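Local structure of GCN5-related N-acetyltransferase (Streptococcus suis, 3G3S) at residues L12-W16 against L75-N79; W16-I21 against F53-A57; P60-K66 against L85-Y90. The protein probably transfers an acetyl group from acetyl-CoA to an amine substrate, as a member of the GCN5-related N-acetyltransferase (GNAT) family, its own substrate being unidentified. One frame throughout, in Å; residues are numbered along the deposited sequence.

Contact 1: L12-W16 against L75-N79. With EDO (1,2-ethanediol), chain H; EDO (1,2-ethanediol), chain G.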
ATOM      1  N   LEU A  12       5.887  10.273  12.109  1.00 23.49           N
ATOM      2  CA  LEU A  12       6.068  11.701  12.229  1.00 23.45           C
ATOM      3  C   LEU A  12       4.907  12.509  11.690  1.00 25.60           C
ATOM      4  O   LEU A  12       4.629  13.605  12.220  1.00 23.11           O
ATOM      5  CB  LEU A  12       7.326  12.126  11.476  1.00 23.55           C
ATOM      6  CG  LEU A  12       8.639  11.613  12.027  1.00 24.73           C
ATOM      7  CD1 LEU A  12       9.768  11.981  11.096  1.00 22.33           C
ATOM      8  CD2 LEU A  12       8.886  12.178  13.413  1.00 20.34           C
ATOM      9  N   PHE A  13       4.282  12.002  10.618  1.00 22.51           N
ATOM     10  CA  PHE A  13       3.137  12.641   9.964  1.00 24.60           C
ATOM     11  C   PHE A  13       1.869  12.379  10.753  1.00 26.66           C
ATOM     12  O   PHE A  13       0.931  13.184  10.728  1.00 26.93           O
ATOM     13  CB  PHE A  13       2.977  12.114   8.537  1.00 24.22           C
ATOM     14  CG  PHE A  13       4.044  12.587   7.604  1.00 28.76           C
ATOM     15  CD1 PHE A  13       3.899  13.788   6.912  1.00 25.07           C
ATOM     16  CD2 PHE A  13       5.202  11.873   7.449  1.00 28.12           C
ATOM     17  CE1 PHE A  13       4.883  14.234   6.046  1.00 22.87           C
ATOM     18  CE2 PHE A  13       6.191  12.312   6.602  1.00 25.51           C
ATOM     19  CZ  PHE A  13       6.029  13.506   5.896  1.00 24.90           C
ATOM     20  N   GLY A  14       1.857  11.240  11.440  1.00 29.20           N
ATOM     21  CA  GLY A  14       0.784  10.892  12.345  1.00 31.39           C
ATOM     22  C   GLY A  14      -0.506  10.773  11.596  1.00 31.79           C
ATOM     23  O   GLY A  14      -0.521  10.276  10.476  1.00 32.31           O
ATOM     24  N   ASP A  15      -1.574  11.256  12.236  1.00 32.66           N
ATOM     25  CA  ASP A  15      -2.909  11.278  11.691  1.00 35.72           C
ATOM     26  C   ASP A  15      -3.114  12.632  10.992  1.00 33.60           C
ATOM     27  O   ASP A  15      -3.541  13.639  11.620  1.00 35.47           O
ATOM     28  CB  ASP A  15      -3.894  11.110  12.839  1.00 38.57           C
ATOM     29  CG  ASP A  15      -5.303  10.900  12.372  1.00 51.38           C
ATOM     30  OD1 ASP A  15      -5.604  11.165  11.172  1.00 63.04           O
ATOM     31  OD2 ASP A  15      -6.107  10.454  13.228  1.00 63.46           O
ATOM     32  N   TRP A  16      -2.780  12.651   9.704  1.00 26.70           N
ATOM     33  CA  TRP A  16      -2.830  13.870   8.892  1.00 23.38           C
ATOM     34  C   TRP A  16      -3.512  13.429   7.637  1.00 22.85           C
ATOM     35  O   TRP A  16      -2.893  12.855   6.771  1.00 21.94           O
ATOM     36  CB  TRP A  16      -1.402  14.387   8.638  1.00 22.71           C
ATOM     37  CG  TRP A  16      -1.311  15.755   8.112  1.00 21.18           C
ATOM     38  CD1 TRP A  16      -2.312  16.532   7.578  1.00 17.00           C
ATOM     39  CD2 TRP A  16      -0.088  16.509   7.949  1.00 11.90           C
ATOM     40  NE1 TRP A  16      -1.799  17.735   7.143  1.00 19.63           N
ATOM     41  CE2 TRP A  16      -0.435  17.739   7.330  1.00 18.97           C
ATOM     42  CE3 TRP A  16       1.242  16.251   8.246  1.00 26.72           C
ATOM     43  CZ2 TRP A  16       0.491  18.713   7.050  1.00 22.87           C
ATOM     44  CZ3 TRP A  16       2.145  17.198   7.954  1.00 12.15           C
ATOM     45  CH2 TRP A  16       1.795  18.418   7.365  1.00 14.43           C
ATOM     46  N   LEU A  75       3.945  24.846   0.269  0.80 21.95           N
ATOM     47  CA  LEU A  75       4.507  24.327   1.507  0.80 22.49           C
ATOM     48  C   LEU A  75       3.390  24.216   2.536  0.80 22.32           C
ATOM     49  O   LEU A  75       2.684  25.207   2.795  0.80 22.61           O
ATOM     50  CB  LEU A  75       5.547  25.273   2.091  0.80 23.50           C
ATOM     51  CG  LEU A  75       6.723  25.618   1.210  0.80 24.32           C
ATOM     52  CD1 LEU A  75       7.679  26.509   1.989  0.80 25.34           C
ATOM     53  CD2 LEU A  75       7.398  24.359   0.778  0.80 28.28           C
ATOM     54  N   VAL A  76       3.242  23.041   3.134  1.00 19.68           N
ATOM     55  CA  VAL A  76       2.204  22.841   4.126  1.00 20.74           C
ATOM     56  C   VAL A  76       2.831  22.409   5.463  1.00 22.14           C
ATOM     57  O   VAL A  76       3.208  21.265   5.623  1.00 22.81           O
ATOM     58  CB  VAL A  76       1.143  21.822   3.684  1.00 22.20           C
ATOM     59  CG1 VAL A  76       0.035  21.763   4.777  1.00 19.53           C
ATOM     60  CG2 VAL A  76       0.566  22.156   2.279  1.00 19.85           C
ATOM     61  N   PRO A  77       2.920  23.331   6.431  1.00 21.45           N
ATOM     62  CA  PRO A  77       3.476  23.006   7.733  1.00 22.24           C
ATOM     63  C   PRO A  77       2.537  22.174   8.606  1.00 25.31           C
ATOM     64  O   PRO A  77       1.355  22.508   8.734  1.00 23.83           O
ATOM     65  CB  PRO A  77       3.636  24.363   8.392  1.00 23.16           C
ATOM     66  CG  PRO A  77       2.674  25.244   7.764  1.00 17.69           C
ATOM     67  CD  PRO A  77       2.493  24.747   6.356  1.00 19.91           C
ATOM     68  N   GLN A  78       3.068  21.131   9.226  1.00 25.51           N
ATOM     69  CA  GLN A  78       2.279  20.304  10.107  1.00 22.19           C
ATOM     70  C   GLN A  78       1.847  21.107  11.306  1.00 24.11           C
ATOM     71  O   GLN A  78       0.758  20.901  11.852  1.00 21.17           O
ATOM     72  CB  GLN A  78       3.120  19.152  10.615  1.00 19.24           C
ATOM     73  CG  GLN A  78       2.397  18.233  11.607  1.00 22.52           C
ATOM     74  CD  GLN A  78       3.259  17.068  12.052  1.00 26.04           C
ATOM     75  OE1 GLN A  78       4.460  17.227  12.402  1.00 19.42           O
ATOM     76  NE2 GLN A  78       2.665  15.887  12.060  1.00 20.44           N
ATOM     77  N   ASN A  79       2.717  22.010  11.731  1.00 22.21           N
ATOM     78  CA  ASN A  79       2.498  22.772  12.955  1.00 21.77           C
ATOM     79  C   ASN A  79       3.068  24.191  12.900  1.00 20.64           C
ATOM     80  O   ASN A  79       3.752  24.573  11.966  1.00 20.03           O
ATOM     81  CB  ASN A  79       3.059  21.976  14.146  1.00 19.06           C
ATOM     82  CG  ASN A  79       4.522  21.636  13.976  1.00 20.50           C
ATOM     83  OD1 ASN A  79       5.312  22.525  13.837  1.00 21.50           O
ATOM     84  ND2 ASN A  79       4.874  20.358  13.961  1.00 16.47           N
TER
HETATM   85  C1  EDO H 254       0.306  25.008  10.792  1.00 41.09           C
HETATM   86  O1  EDO H 254      -0.385  23.820  11.154  1.00 30.01           O
HETATM   87  C2  EDO H 254       0.089  26.023  11.898  1.00 47.12           C
HETATM   88  O2  EDO H 254      -1.298  26.365  11.884  1.00 52.09           O
HETATM   89  C1  EDO G 253      -2.193  18.250  11.728  1.00 43.62           C
HETATM   90  O1  EDO G 253      -1.559  16.968  11.850  1.00 56.81           O
HETATM   91  C2  EDO G 253      -1.895  18.873  10.382  1.00 30.58           C
HETATM   92  O2  EDO G 253      -2.036  20.273  10.471  1.00 41.30           O
HETATM   93  O   HOH W   1       0.163  15.349  12.202  1.00 28.69           O
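A helix C-terminus meets a strand end here: the turn that follows helix 2-13 is tied to the loop leaving strand 73-77 of the central mixed sheet. Helical geometry stops at Gly14, whose phi is positive (62°), so the carbonyls of the last helical residues are open to side-chain donors. Gln78, with an extended chain (chi1 and chi2 both t), supplies one: NE2 donates to Leu12 O at 3.0 Å with an N-H...O angle of 156°. Water 1 adds a second path, donating to Phe13 O (2.7 Å) and accepting from Gln78 NE2 (2.6 Å). The other end of the amide is also used, since OE1 accepts from Gly58 N of the adjacent strand 52-58.

Trp16 provides the apolar half. Its CB points toward the strand, and the indole reaches Gln78, with CZ3 3.4 Å from Gln78 CB, and Val76, with CZ2 3.8 Å from Val76 CG1; the carbonyl Val76 O lies at the ring edge, 3.6 Å from CH2. Over one indole face sits the C2 atom of an ethanediol (chain G), probably from the crystallisation liquor, whose O2 donates to Gln78 O at 3.2 Å. With both ends of its amide engaged, Gln78 joins the helix terminus to the end of the neighbouring strand 52-58, while its aliphatic part packs against the indole.

Contact 2: W16-I21 against F53-A57; sequences WPETII and FGFLA
This is a buried helix-on-sheet contact, in which the loop and first turn of helix 19-26 cover one face of strand 52-58, a strand hydrogen-bonded between strands 42-48 and 73-77. No hydrogen bond joins the two segments; 347 Å² is buried, largely by side chains.

Residues 53-57 are extended (phi -95 to -130°, psi 103 to 159°), so the CB atoms of Phe53, Phe55 and Ala57 point toward 16-21 and that of Leu56 points away. On the other side, Trp16 is extended (-134/97), Pro17 centres an inverse gamma turn (-80/54) with a weak bond from Glu18 N to Trp16 O (2.9 Å), Glu18 is the N-cap residue, and 19-21 are helical. The nearest CA pairs are Ile21-Phe55 (7.0 Å), Ile20-Phe53 (8.1 Å) and Trp16-Ala57 (9.7 Å).

Phe55 (chi1 m, chi2 88°) is central. Ile21 CG1 lies over its face, 3.8 Å from the ring centroid and 22° off the normal, a CH-pi contact; Ile20 CG2 is 3.7 Å from Phe55 CE1, and Glu18 CG 3.8 Å from Phe55 CE2. Trp16 (chi1 t, chi2 -14°) receives the Phe55 edge on its face: offset edge-to-face, six-membered ring centroids 5.7 Å apart, planes at 86°. Trp16 CZ3 also meets Ala57 CB at 4.0 Å. Ile20 (chi1 m, chi2 t) sets CD1 over the Phe53 face, 4.2 Å from its centroid. A helix and its leading loop thus cover alternate residues of an inner strand, as helices cover the mixed sheet of the alpha/beta fold of GNAT acetyltransferases.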
ATOM      1  N   TRP A  16      -2.780  12.651   9.704  1.00 26.70           N
ATOM      2  CA  TRP A  16      -2.830  13.870   8.892  1.00 23.38           C
ATOM      3  C   TRP A  16      -3.512  13.429   7.637  1.00 22.85           C
ATOM      4  O   TRP A  16      -2.893  12.855   6.771  1.00 21.94           O
ATOM      5  CB  TRP A  16      -1.402  14.387   8.638  1.00 22.71           C
ATOM      6  CG  TRP A  16      -1.311  15.755   8.112  1.00 21.18           C
ATOM      7  CD1 TRP A  16      -2.312  16.532   7.578  1.00 17.00           C
ATOM      8  CD2 TRP A  16      -0.088  16.509   7.949  1.00 11.90           C
ATOM      9  NE1 TRP A  16      -1.799  17.735   7.143  1.00 19.63           N
ATOM     10  CE2 TRP A  16      -0.435  17.739   7.330  1.00 18.97           C
ATOM     11  CE3 TRP A  16       1.242  16.251   8.246  1.00 26.72           C
ATOM     12  CZ2 TRP A  16       0.491  18.713   7.050  1.00 22.87           C
ATOM     13  CZ3 TRP A  16       2.145  17.198   7.954  1.00 12.15           C
ATOM     14  CH2 TRP A  16       1.795  18.418   7.365  1.00 14.43           C
ATOM     15  N   PRO A  17      -4.839  13.658   7.537  1.00 20.17           N
ATOM     16  CA  PRO A  17      -5.583  13.118   6.422  1.00 20.87           C
ATOM     17  C   PRO A  17      -5.494  13.895   5.079  1.00 23.12           C
ATOM     18  O   PRO A  17      -6.516  14.270   4.503  1.00 24.24           O
ATOM     19  CB  PRO A  17      -7.031  13.114   6.984  1.00 19.91           C
ATOM     20  CG  PRO A  17      -7.110  14.349   7.773  1.00 20.66           C
ATOM     21  CD  PRO A  17      -5.684  14.469   8.423  1.00 22.55           C
ATOM     22  N   GLU A  18      -4.275  14.143   4.594  1.00 19.86           N
ATOM     23  CA  GLU A  18      -4.069  14.720   3.282  1.00 21.28           C
ATOM     24  C   GLU A  18      -3.605  13.596   2.362  1.00 21.51           C
ATOM     25  O   GLU A  18      -2.557  12.999   2.584  1.00 18.18           O
ATOM     26  CB  GLU A  18      -3.058  15.852   3.340  1.00 24.40           C
ATOM     27  CG  GLU A  18      -3.612  17.102   3.976  1.00 22.57           C
ATOM     28  CD  GLU A  18      -4.577  17.873   3.096  1.00 12.69           C
ATOM     29  OE1 GLU A  18      -4.864  17.450   1.960  1.00 24.07           O
ATOM     30  OE2 GLU A  18      -4.982  18.978   3.540  1.00 15.18           O
ATOM     31  N   THR A  19      -4.356  13.332   1.291  1.00 19.74           N
ATOM     32  CA  THR A  19      -4.081  12.138   0.497  1.00 19.93           C
ATOM     33  C   THR A  19      -2.743  12.152  -0.231  1.00 22.77           C
ATOM     34  O   THR A  19      -2.223  11.107  -0.535  1.00 25.22           O
ATOM     35  CB  THR A  19      -5.234  11.771  -0.479  1.00 22.15           C
ATOM     36  OG1 THR A  19      -5.167  12.546  -1.671  1.00 21.65           O
ATOM     37  CG2 THR A  19      -6.629  11.902   0.228  1.00 20.10           C
ATOM     38  N   ILE A  20      -2.184  13.327  -0.495  1.00 23.13           N
ATOM     39  CA  ILE A  20      -0.885  13.411  -1.171  1.00 20.02           C
ATOM     40  C   ILE A  20       0.182  12.923  -0.186  1.00 19.56           C
ATOM     41  O   ILE A  20       1.221  12.365  -0.604  1.00 24.06           O
ATOM     42  CB  ILE A  20      -0.614  14.831  -1.667  1.00 21.51           C
ATOM     43  CG1 ILE A  20      -1.539  15.179  -2.838  1.00 20.85           C
ATOM     44  CG2 ILE A  20       0.912  15.027  -2.070  1.00 15.04           C
ATOM     45  CD1 ILE A  20      -1.709  16.656  -3.093  1.00 18.54           C
ATOM     46  N   ILE A  21      -0.020  13.160   1.108  1.00 18.05           N
ATOM     47  CA  ILE A  21       0.911  12.571   2.080  1.00 20.34           C
ATOM     48  C   ILE A  21       0.757  11.045   1.973  1.00 20.16           C
ATOM     49  O   ILE A  21       1.712  10.294   1.942  1.00 17.74           O
ATOM     50  CB  ILE A  21       0.690  13.028   3.548  1.00 22.77           C
ATOM     51  CG1 ILE A  21       0.739  14.549   3.702  1.00 19.97           C
ATOM     52  CG2 ILE A  21       1.747  12.332   4.490  1.00 19.56           C
ATOM     53  CD1 ILE A  21       0.295  15.037   5.086  1.00 18.78           C
ATOM     54  N   PHE A  53       3.684  19.972  -3.998  1.00 20.28           N
ATOM     55  CA  PHE A  53       3.351  20.111  -2.603  1.00 19.14           C
ATOM     56  C   PHE A  53       4.521  19.602  -1.803  1.00 17.97           C
ATOM     57  O   PHE A  53       5.127  18.579  -2.139  1.00 21.23           O
ATOM     58  CB  PHE A  53       2.132  19.296  -2.211  1.00 21.24           C
ATOM     59  CG  PHE A  53       0.856  19.990  -2.534  1.00 19.71           C
ATOM     60  CD1 PHE A  53       0.342  19.959  -3.824  1.00 26.86           C
ATOM     61  CD2 PHE A  53       0.177  20.698  -1.557  1.00 25.98           C
ATOM     62  CE1 PHE A  53      -0.838  20.624  -4.123  1.00 19.73           C
ATOM     63  CE2 PHE A  53      -1.027  21.373  -1.862  1.00 24.55           C
ATOM     64  CZ  PHE A  53      -1.519  21.333  -3.122  1.00 16.16           C
ATOM     65  N   GLY A  54       4.744  20.267  -0.686  1.00 19.79           N
ATOM     66  CA  GLY A  54       5.762  19.902   0.286  1.00 23.24           C
ATOM     67  C   GLY A  54       5.067  19.883   1.636  1.00 18.99           C
ATOM     68  O   GLY A  54       4.738  20.936   2.167  1.00 19.44           O
ATOM     69  N   PHE A  55       4.756  18.698   2.146  1.00 19.66           N
ATOM     70  CA  PHE A  55       4.156  18.571   3.473  1.00 20.96           C
ATOM     71  C   PHE A  55       5.249  18.329   4.462  1.00 18.91           C
ATOM     72  O   PHE A  55       5.961  17.330   4.371  1.00 22.29           O
ATOM     73  CB  PHE A  55       3.164  17.435   3.533  1.00 19.97           C
ATOM     74  CG  PHE A  55       1.927  17.675   2.718  1.00 17.37           C
ATOM     75  CD1 PHE A  55       1.881  17.316   1.380  1.00 20.12           C
ATOM     76  CD2 PHE A  55       0.826  18.281   3.295  1.00 24.66           C
ATOM     77  CE1 PHE A  55       0.724  17.516   0.643  1.00 22.82           C
ATOM     78  CE2 PHE A  55      -0.351  18.502   2.553  1.00 22.84           C
ATOM     79  CZ  PHE A  55      -0.393  18.127   1.243  1.00 19.83           C
ATOM     80  N   LEU A  56       5.326  19.202   5.455  1.00 20.22           N
ATOM     81  CA  LEU A  56       6.442  19.200   6.407  1.00 21.66           C
ATOM     82  C   LEU A  56       6.066  18.732   7.807  1.00 20.15           C
ATOM     83  O   LEU A  56       5.330  19.407   8.479  1.00 22.80           O
ATOM     84  CB  LEU A  56       6.964  20.627   6.474  1.00 19.66           C
ATOM     85  CG  LEU A  56       7.500  21.122   5.122  1.00 22.17           C
ATOM     86  CD1 LEU A  56       7.282  22.670   5.017  1.00 19.82           C
ATOM     87  CD2 LEU A  56       8.934  20.638   4.948  1.00 21.11           C
ATOM     88  N   ALA A  57       6.623  17.613   8.262  1.00 22.47           N
ATOM     89  CA  ALA A  57       6.264  17.040   9.566  1.00 22.70           C
ATOM     90  C   ALA A  57       7.445  16.910  10.569  1.00 21.70           C
ATOM     91  O   ALA A  57       8.646  16.941  10.207  1.00 22.20           O
ATOM     92  CB  ALA A  57       5.590  15.697   9.347  1.00 20.42           C
TER

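Contact 3: P60-K66 against L85-Y90; sequences PHRDLLK and LIEEVY
Helix 62-68 connects the parallel strands 52-58 and 73-77 in a beta-alpha-beta crossover, and the following helix 80-90 packs beside it; Leu65, Leu85 and Arg62 bury the most surface. The short axes of 62-66 and 85-90 pass 11.0 Å apart at a signed angle of -71°, with nearest CA pairs Pro60-Leu85 (6.7 Å) and Leu65-Ile86 (7.6 Å). Residues 62-66 and 85-89 have helical phi/psi; before them Pro60 (-62/139) and His61 (-147/121) are extended, and His61 ND1 caps the helix by accepting from Asp63 N at 3.1 Å.

Leu65 (chi1 m, chi2 t) points toward the partner, its CD1 3.7 Å from Leu85 CD2 and its CD2 3.8 Å from Ile86 CG1. Leu85 (chi1 t, chi2 p) places CD2 against the incoming turn, 3.7 Å from Pro60 CB and 3.6 Å from His61 N. Arg62 (chi1 p, chi2 t, chi3 p) reaches along helix 80-90: NH2 is 3.6 Å from Val89 CG2, while NH1 stays 4.1 Å from Glu88 OE2, beyond a salt bridge.

Tyr90 (chi1 m), whose hydroxyl is hydrogen-bonded to Glu69, closes the far end with OH 3.5 Å from Leu65 CB. Water 2 donates to both Tyr90 OH (2.6 Å) and Arg62 O (3.1 Å).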
ATOM      1  N   PRO A  60      10.831  21.268  13.123  1.00 20.71           N
ATOM      2  CA  PRO A  60      11.212  22.141  12.006  1.00 22.75           C
ATOM      3  C   PRO A  60      12.670  21.951  11.733  1.00 24.06           C
ATOM      4  O   PRO A  60      13.439  21.792  12.677  1.00 25.45           O
ATOM      5  CB  PRO A  60      10.969  23.553  12.535  1.00 22.39           C
ATOM      6  CG  PRO A  60      10.058  23.377  13.671  1.00 29.17           C
ATOM      7  CD  PRO A  60      10.335  22.035  14.272  1.00 23.69           C
ATOM      8  N   HIS A  61      13.014  21.911  10.455  1.00 24.03           N
ATOM      9  CA  HIS A  61      14.366  21.673   9.994  1.00 22.23           C
ATOM     10  C   HIS A  61      14.636  22.437   8.693  1.00 22.90           C
ATOM     11  O   HIS A  61      14.010  22.178   7.680  1.00 26.66           O
ATOM     12  CB  HIS A  61      14.585  20.186   9.753  1.00 24.04           C
ATOM     13  CG  HIS A  61      16.025  19.816   9.777  1.00 30.51           C
ATOM     14  ND1 HIS A  61      16.897  20.198   8.784  1.00 39.92           N
ATOM     15  CD2 HIS A  61      16.765  19.180  10.708  1.00 36.48           C
ATOM     16  CE1 HIS A  61      18.113  19.786   9.092  1.00 40.80           C
ATOM     17  NE2 HIS A  61      18.059  19.156  10.249  1.00 42.58           N
ATOM     18  N   ARG A  62      15.628  23.327   8.696  1.00 26.25           N
ATOM     19  CA  ARG A  62      15.834  24.179   7.540  1.00 26.07           C
ATOM     20  C   ARG A  62      16.349  23.434   6.314  1.00 25.41           C
ATOM     21  O   ARG A  62      16.083  23.867   5.196  1.00 28.03           O
ATOM     22  CB  ARG A  62      16.706  25.390   7.895  1.00 29.29           C
ATOM     23  CG  ARG A  62      18.109  25.029   8.284  1.00 39.56           C
ATOM     24  CD  ARG A  62      18.947  26.261   8.625  1.00 50.33           C
ATOM     25  NE  ARG A  62      18.376  27.083   9.703  1.00 57.50           N
ATOM     26  CZ  ARG A  62      17.984  28.356   9.611  1.00 59.16           C
ATOM     27  NH1 ARG A  62      17.474  28.950  10.687  1.00 64.34           N
ATOM     28  NH2 ARG A  62      18.124  29.061   8.483  1.00 64.59           N
ATOM     29  N   ASP A  63      17.029  22.301   6.477  1.00 24.92           N
ATOM     30  CA  ASP A  63      17.499  21.586   5.298  1.00 26.14           C
ATOM     31  C   ASP A  63      16.353  21.007   4.461  1.00 26.20           C
ATOM     32  O   ASP A  63      16.483  20.888   3.234  1.00 25.63           O
ATOM     33  CB  ASP A  63      18.481  20.495   5.666  1.00 28.23           C
ATOM     34  CG  ASP A  63      19.810  21.041   6.168  1.00 31.92           C
ATOM     35  OD1 ASP A  63      19.994  22.284   6.219  1.00 39.65           O
ATOM     36  OD2 ASP A  63      20.657  20.195   6.524  1.00 50.66           O
ATOM     37  N   LEU A  64      15.246  20.635   5.102  1.00 24.66           N
ATOM     38  CA  LEU A  64      14.111  20.137   4.340  1.00 23.79           C
ATOM     39  C   LEU A  64      13.438  21.265   3.511  1.00 24.32           C
ATOM     40  O   LEU A  64      12.951  21.046   2.395  1.00 25.96           O
ATOM     41  CB  LEU A  64      13.108  19.433   5.275  1.00 23.28           C
ATOM     42  CG  LEU A  64      13.545  18.100   5.919  1.00 28.36           C
ATOM     43  CD1 LEU A  64      12.444  17.535   6.821  1.00 20.23           C
ATOM     44  CD2 LEU A  64      13.970  17.053   4.859  1.00 27.21           C
ATOM     45  N   LEU A  65      13.385  22.461   4.078  1.00 24.79           N
ATOM     46  CA  LEU A  65      12.875  23.651   3.373  1.00 26.13           C
ATOM     47  C   LEU A  65      13.732  23.937   2.138  1.00 26.09           C
ATOM     48  O   LEU A  65      13.240  24.341   1.073  1.00 22.56           O
ATOM     49  CB  LEU A  65      12.872  24.862   4.299  1.00 24.06           C
ATOM     50  CG  LEU A  65      11.974  24.760   5.534  1.00 26.20           C
ATOM     51  CD1 LEU A  65      12.070  25.923   6.484  1.00 19.61           C
ATOM     52  CD2 LEU A  65      10.503  24.599   5.059  1.00 29.78           C
ATOM     53  N   LYS A  66      15.035  23.721   2.265  1.00 25.84           N
ATOM     54  CA  LYS A  66      15.920  23.957   1.122  1.00 29.37           C
ATOM     55  C   LYS A  66      15.591  23.098  -0.087  1.00 30.35           C
ATOM     56  O   LYS A  66      15.681  23.569  -1.226  1.00 30.06           O
ATOM     57  CB  LYS A  66      17.375  23.735   1.512  1.00 27.66           C
ATOM     58  CG  LYS A  66      17.862  24.802   2.457  1.00 40.48           C
ATOM     59  CD  LYS A  66      19.320  24.618   2.812  1.00 45.49           C
ATOM     60  CE  LYS A  66      19.804  25.751   3.709  1.00 51.65           C
ATOM     61  NZ  LYS A  66      21.300  25.783   3.772  1.00 61.26           N
ATOM     62  N   LEU A  85       9.427  28.831  11.406  1.00 26.86           N
ATOM     63  CA  LEU A  85      10.729  28.684  10.750  1.00 25.83           C
ATOM     64  C   LEU A  85      10.673  29.200   9.321  1.00 24.24           C
ATOM     65  O   LEU A  85      11.573  29.881   8.866  1.00 28.35           O
ATOM     66  CB  LEU A  85      11.191  27.231  10.768  1.00 26.71           C
ATOM     67  CG  LEU A  85      12.561  26.986  10.122  1.00 24.56           C
ATOM     68  CD1 LEU A  85      13.609  27.781  10.901  1.00 24.10           C
ATOM     69  CD2 LEU A  85      12.899  25.458  10.019  1.00 20.92           C
ATOM     70  N   ILE A  86       9.621  28.840   8.603  1.00 24.27           N
ATOM     71  CA  ILE A  86       9.445  29.287   7.223  1.00 21.78           C
ATOM     72  C   ILE A  86       9.489  30.822   7.171  1.00 23.35           C
ATOM     73  O   ILE A  86      10.191  31.409   6.363  1.00 24.03           O
ATOM     74  CB  ILE A  86       8.069  28.763   6.625  1.00 20.53           C
ATOM     75  CG1 ILE A  86       8.087  27.231   6.457  1.00 18.12           C
ATOM     76  CG2 ILE A  86       7.794  29.377   5.282  1.00 17.02           C
ATOM     77  CD1 ILE A  86       6.687  26.554   6.236  1.00 20.81           C
ATOM     78  N   GLU A  87       8.729  31.469   8.052  1.00 25.22           N
ATOM     79  CA  GLU A  87       8.620  32.930   8.026  1.00 23.89           C
ATOM     80  C   GLU A  87       9.923  33.563   8.412  1.00 26.08           C
ATOM     81  O   GLU A  87      10.313  34.562   7.829  1.00 28.77           O
ATOM     82  CB  GLU A  87       7.521  33.427   8.924  1.00 24.78           C
ATOM     83  CG  GLU A  87       6.142  33.007   8.390  1.00 22.26           C
ATOM     84  CD  GLU A  87       5.009  33.437   9.236  1.00 30.38           C
ATOM     85  OE1 GLU A  87       5.239  34.148  10.222  1.00 37.19           O
ATOM     86  OE2 GLU A  87       3.867  33.051   8.919  1.00 31.33           O
ATOM     87  N   GLU A  88      10.576  32.984   9.400  1.00 27.10           N
ATOM     88  CA  GLU A  88      11.857  33.479   9.862  1.00 26.97           C
ATOM     89  C   GLU A  88      12.933  33.401   8.791  1.00 28.50           C
ATOM     90  O   GLU A  88      13.684  34.368   8.565  1.00 28.67           O
ATOM     91  CB  GLU A  88      12.314  32.684  11.088  1.00 26.98           C
ATOM     92  CG  GLU A  88      13.725  33.045  11.553  1.00 28.06           C
ATOM     93  CD  GLU A  88      14.094  32.357  12.829  1.00 36.86           C
ATOM     94  OE1 GLU A  88      13.698  32.872  13.897  1.00 42.97           O
ATOM     95  OE2 GLU A  88      14.787  31.326  12.753  1.00 35.68           O
ATOM     96  N   VAL A  89      13.041  32.241   8.163  1.00 27.38           N
ATOM     97  CA  VAL A  89      14.078  32.014   7.157  1.00 24.72           C
ATOM     98  C   VAL A  89      13.882  32.809   5.860  1.00 25.73           C
ATOM     99  O   VAL A  89      14.856  33.305   5.289  1.00 26.93           O
ATOM    100  CB  VAL A  89      14.205  30.529   6.794  1.00 22.82           C
ATOM    101  CG1 VAL A  89      15.165  30.338   5.585  1.00 25.90           C
ATOM    102  CG2 VAL A  89      14.659  29.679   8.004  1.00 26.83           C
ATOM    103  N   TYR A  90      12.645  32.960   5.404  1.00 23.46           N
ATOM    104  CA  TYR A  90      12.357  33.549   4.089  1.00 25.87           C
ATOM    105  C   TYR A  90      11.687  34.932   4.062  1.00 24.41           C
ATOM    106  O   TYR A  90      11.624  35.556   3.004  1.00 28.22           O
ATOM    107  CB  TYR A  90      11.520  32.559   3.261  1.00 24.38           C
ATOM    108  CG  TYR A  90      12.213  31.229   3.032  1.00 22.68           C
ATOM    109  CD1 TYR A  90      13.219  31.087   2.072  1.00 22.21           C
ATOM    110  CD2 TYR A  90      11.890  30.112   3.796  1.00 23.48           C
ATOM    111  CE1 TYR A  90      13.876  29.871   1.883  1.00 27.20           C
ATOM    112  CE2 TYR A  90      12.532  28.892   3.595  1.00 26.19           C
ATOM    113  CZ  TYR A  90      13.526  28.775   2.656  1.00 26.01           C
ATOM    114  OH  TYR A  90      14.133  27.551   2.481  1.00 24.85           O
TER
HETATM  115  O   HOH W   2      15.866  26.814   4.332  1.00 44.63           O

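From the N terminus, helix 2-13 ends in contact 1, whose loop runs on to residues 75-79. Contact 2 opens at the shared Trp16 and closes at 53-57, nested inside that loop. Contact 3 opens at 60-66, within the loop of contact 1, and closes at 85-90, beyond it, so contacts 1 and 3 cross; contacts 2 and 3 follow in series. Contacts 1 and 2 meet on neighbouring strands, where Val76 N lies 2.8 Å from Gly54 O. Leu56, pointing away from contact 2, reaches contact 3 through CD1, 3.8 Å from Leu65 CD2. Thus the first two helices and the pair 62-68 and 80-90 are both packed against strand 52-58.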